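Local atomic coordinates of aminotransferase, classes I and II (Silicibacter pomeroyi DSS-3, PDB entry 3H14), a protein that probably transfers amino groups between L-aspartate and 2-oxoglutarate as a pyridoxal-phosphate-dependent aminotransferase of class one. Residues A168-N172 and D200-H204. Sequence-based numbering, arbitrary orientation.
Sequences ASPAN and DEIYH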
ATOM      1  N   ALA A 168      -7.280  -2.315   3.966  1.00 20.53           N
ATOM      2  CA  ALA A 168      -5.813  -2.481   3.889  1.00 20.04           C
ATOM      3  C   ALA A 168      -5.224  -2.462   5.277  1.00 19.72           C
ATOM      4  O   ALA A 168      -5.547  -1.576   6.079  1.00 19.46           O
ATOM      5  CB  ALA A 168      -5.175  -1.381   3.006  1.00 21.00           C
ATOM      6  N   SER A 169      -4.350  -3.421   5.563  1.00 19.07           N
ATOM      7  CA  SER A 169      -3.645  -3.495   6.844  1.00 19.25           C
ATOM      8  C   SER A 169      -2.327  -4.241   6.641  1.00 19.08           C
ATOM      9  O   SER A 169      -2.346  -5.380   6.181  1.00 19.10           O
ATOM     10  CB  SER A 169      -4.492  -4.231   7.901  1.00 19.71           C
ATOM     11  OG  SER A 169      -3.767  -4.470   9.108  1.00 20.23           O
ATOM     12  N   PRO A 170      -1.169  -3.572   6.915  1.00 19.14           N
ATOM     13  CA  PRO A 170      -0.989  -2.127   7.160  1.00 18.25           C
ATOM     14  C   PRO A 170      -1.471  -1.235   6.006  1.00 18.67           C
ATOM     15  O   PRO A 170      -1.272  -1.583   4.841  1.00 16.58           O
ATOM     16  CB  PRO A 170       0.537  -1.987   7.297  1.00 19.11           C
ATOM     17  CG  PRO A 170       1.035  -3.353   7.646  1.00 19.51           C
ATOM     18  CD  PRO A 170       0.108  -4.311   6.982  1.00 18.40           C
ATOM     19  N   ALA A 171      -2.072  -0.085   6.333  1.00 17.94           N
ATOM     20  CA  ALA A 171      -2.602   0.824   5.342  1.00 19.50           C
ATOM     21  C   ALA A 171      -1.619   1.899   4.877  1.00 19.50           C
ATOM     22  O   ALA A 171      -0.742   2.333   5.598  1.00 21.30           O
ATOM     23  CB  ALA A 171      -3.895   1.486   5.843  1.00 18.86           C
ATOM     24  N   ASN A 172      -1.757   2.270   3.618  1.00 20.10           N
ATOM     25  CA  ASN A 172      -1.174   3.456   3.054  1.00 19.79           C
ATOM     26  C   ASN A 172      -2.344   4.438   3.069  1.00 19.99           C
ATOM     27  O   ASN A 172      -3.396   4.138   2.500  1.00 19.24           O
ATOM     28  CB  ASN A 172      -0.718   3.157   1.620  1.00 20.56           C
ATOM     29  CG  ASN A 172      -0.142   4.357   0.906  1.00 20.26           C
ATOM     30  OD1 ASN A 172      -0.071   5.471   1.436  1.00 18.85           O
ATOM     31  ND2 ASN A 172       0.233   4.146  -0.341  1.00 22.70           N
ATOM     32  N   ASP A 200      -6.385  -6.125   1.253  1.00 19.50           N
ATOM     33  CA  ASP A 200      -5.119  -5.657   0.685  1.00 19.60           C
ATOM     34  C   ASP A 200      -4.058  -5.892   1.767  1.00 19.63           C
ATOM     35  O   ASP A 200      -4.070  -5.275   2.836  1.00 20.73           O
ATOM     36  CB  ASP A 200      -5.245  -4.179   0.261  1.00 19.98           C
ATOM     37  CG  ASP A 200      -3.929  -3.581  -0.266  1.00 20.77           C
ATOM     38  OD1 ASP A 200      -2.858  -4.171  -0.013  1.00 23.10           O
ATOM     39  OD2 ASP A 200      -3.967  -2.500  -0.900  1.00 22.52           O
ATOM     40  N   GLU A 201      -3.168  -6.836   1.502  1.00 19.66           N
ATOM     41  CA  GLU A 201      -2.182  -7.312   2.463  1.00 19.10           C
ATOM     42  C   GLU A 201      -0.771  -7.025   1.911  1.00 18.77           C
ATOM     43  O   GLU A 201       0.219  -7.629   2.326  1.00 18.39           O
ATOM     44  CB  GLU A 201      -2.438  -8.790   2.778  1.00 19.63           C
ATOM     45  CG  GLU A 201      -3.880  -8.971   3.304  1.00 19.57           C
ATOM     46  CD  GLU A 201      -4.249 -10.321   3.905  1.00 21.13           C
ATOM     47  OE1 GLU A 201      -3.450 -11.304   3.866  1.00 21.49           O
ATOM     48  OE2 GLU A 201      -5.406 -10.381   4.411  1.00 22.08           O
ATOM     49  N   ILE A 202      -0.708  -6.051   1.004  1.00 17.95           N
ATOM     50  CA  ILE A 202       0.514  -5.707   0.265  1.00 18.71           C
ATOM     51  C   ILE A 202       1.689  -5.367   1.194  1.00 19.14           C
ATOM     52  O   ILE A 202       2.836  -5.709   0.907  1.00 18.96           O
ATOM     53  CB  ILE A 202       0.171  -4.584  -0.778  1.00 19.06           C
ATOM     54  CG1 ILE A 202      -0.585  -5.257  -1.935  1.00 19.02           C
ATOM     55  CG2 ILE A 202       1.429  -3.768  -1.326  1.00 19.44           C
ATOM     56  CD1 ILE A 202      -1.310  -4.335  -2.852  1.00 20.51           C
ATOM     57  N   TYR A 203       1.406  -4.761   2.339  1.00 18.59           N
ATOM     58  CA  TYR A 203       2.501  -4.374   3.263  1.00 19.54           C
ATOM     59  C   TYR A 203       2.805  -5.403   4.354  1.00 19.08           C
ATOM     60  O   TYR A 203       3.687  -5.160   5.182  1.00 18.95           O
ATOM     61  CB  TYR A 203       2.227  -2.988   3.910  1.00 19.37           C
ATOM     62  CG  TYR A 203       2.334  -1.849   2.941  1.00 19.48           C
ATOM     63  CD1 TYR A 203       3.569  -1.234   2.703  1.00 18.56           C
ATOM     64  CD2 TYR A 203       1.215  -1.384   2.247  1.00 21.29           C
ATOM     65  CE1 TYR A 203       3.684  -0.193   1.790  1.00 16.39           C
ATOM     66  CE2 TYR A 203       1.318  -0.346   1.348  1.00 18.26           C
ATOM     67  CZ  TYR A 203       2.571   0.238   1.126  1.00 18.24           C
ATOM     68  OH  TYR A 203       2.706   1.267   0.258  1.00 20.27           O
ATOM     69  N   HIS A 204       2.108  -6.545   4.369  1.00 19.78           N
ATOM     70  CA  HIS A 204       2.505  -7.658   5.253  1.00 19.83           C
ATOM     71  C   HIS A 204       4.000  -7.984   5.149  1.00 20.36           C
ATOM     72  O   HIS A 204       4.555  -8.020   4.074  1.00 19.70           O
ATOM     73  CB  HIS A 204       1.681  -8.919   4.978  1.00 20.53           C
ATOM     74  CG  HIS A 204       0.281  -8.831   5.499  1.00 21.19           C
ATOM     75  ND1 HIS A 204      -0.445  -9.932   5.889  1.00 21.55           N
ATOM     76  CD2 HIS A 204      -0.516  -7.757   5.716  1.00 21.77           C
ATOM     77  CE1 HIS A 204      -1.642  -9.539   6.303  1.00 21.88           C
ATOM     78  NE2 HIS A 204      -1.710  -8.224   6.204  1.00 21.32           N
TER
HETATM   79  O   HOH W   1      -1.198  -3.747   3.198  1.00 21.42           O
HETATM   80  O   HOH W   2       0.910   1.146  -1.611  1.00 33.43           O
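The loops that follow the neighbouring parallel strands 164-168 and 196-200 meet at the carboxyl ends of these strands, in the large-domain sheet of a fold-type I aminotransferase, where the family places its cofactor pocket. The last parallel bridge pairs Ala168 with Asp200, whose CB atoms lie 3.9 Å apart on one face of the sheet. Beyond it the pairing fades to a weak hydrogen bond, Ser169 N to Asp200 O at 3.3 Å. A water then takes over between the loops: it donates to Pro170 O at 2.7 Å and to Asp200 O, and accepts from Tyr203 N. Asp200 probably corresponds to the aspartate that pairs with the cofactor's pyridine nitrogen in relatives; its carboxylate is steadied by an Asx turn, OD1 accepting from Ile202 N at 3.0 Å, while OD2 bonds Tyr128. The peptide before Pro170 is cis, and the proline ring packs with CB and CG against Tyr203 CB, while its CD lies 3.7 Å from His204 CD2. With CG anti to its carbonyl carbon (chi1 -70°), Tyr203 reaches Asn172, CE2 lying 4.1 Å from Asn172 CB; the Asn172 amide stands 86° from the phenol plane and its OD1 bonds Arg358. A second water bridges Tyr203 OH, which also bonds Tyr315, and, weakly, Asn172 ND2. Replacing Tyr203 by an alanine would probably open a gap between Pro170 O and Asn172 CB and leave that water and Tyr315 without their phenol partner. At the ends of the type I turn from Glu201 to His204, Glu201 CB sits over the centre of the His204 ring, 3.5 Å above its plane.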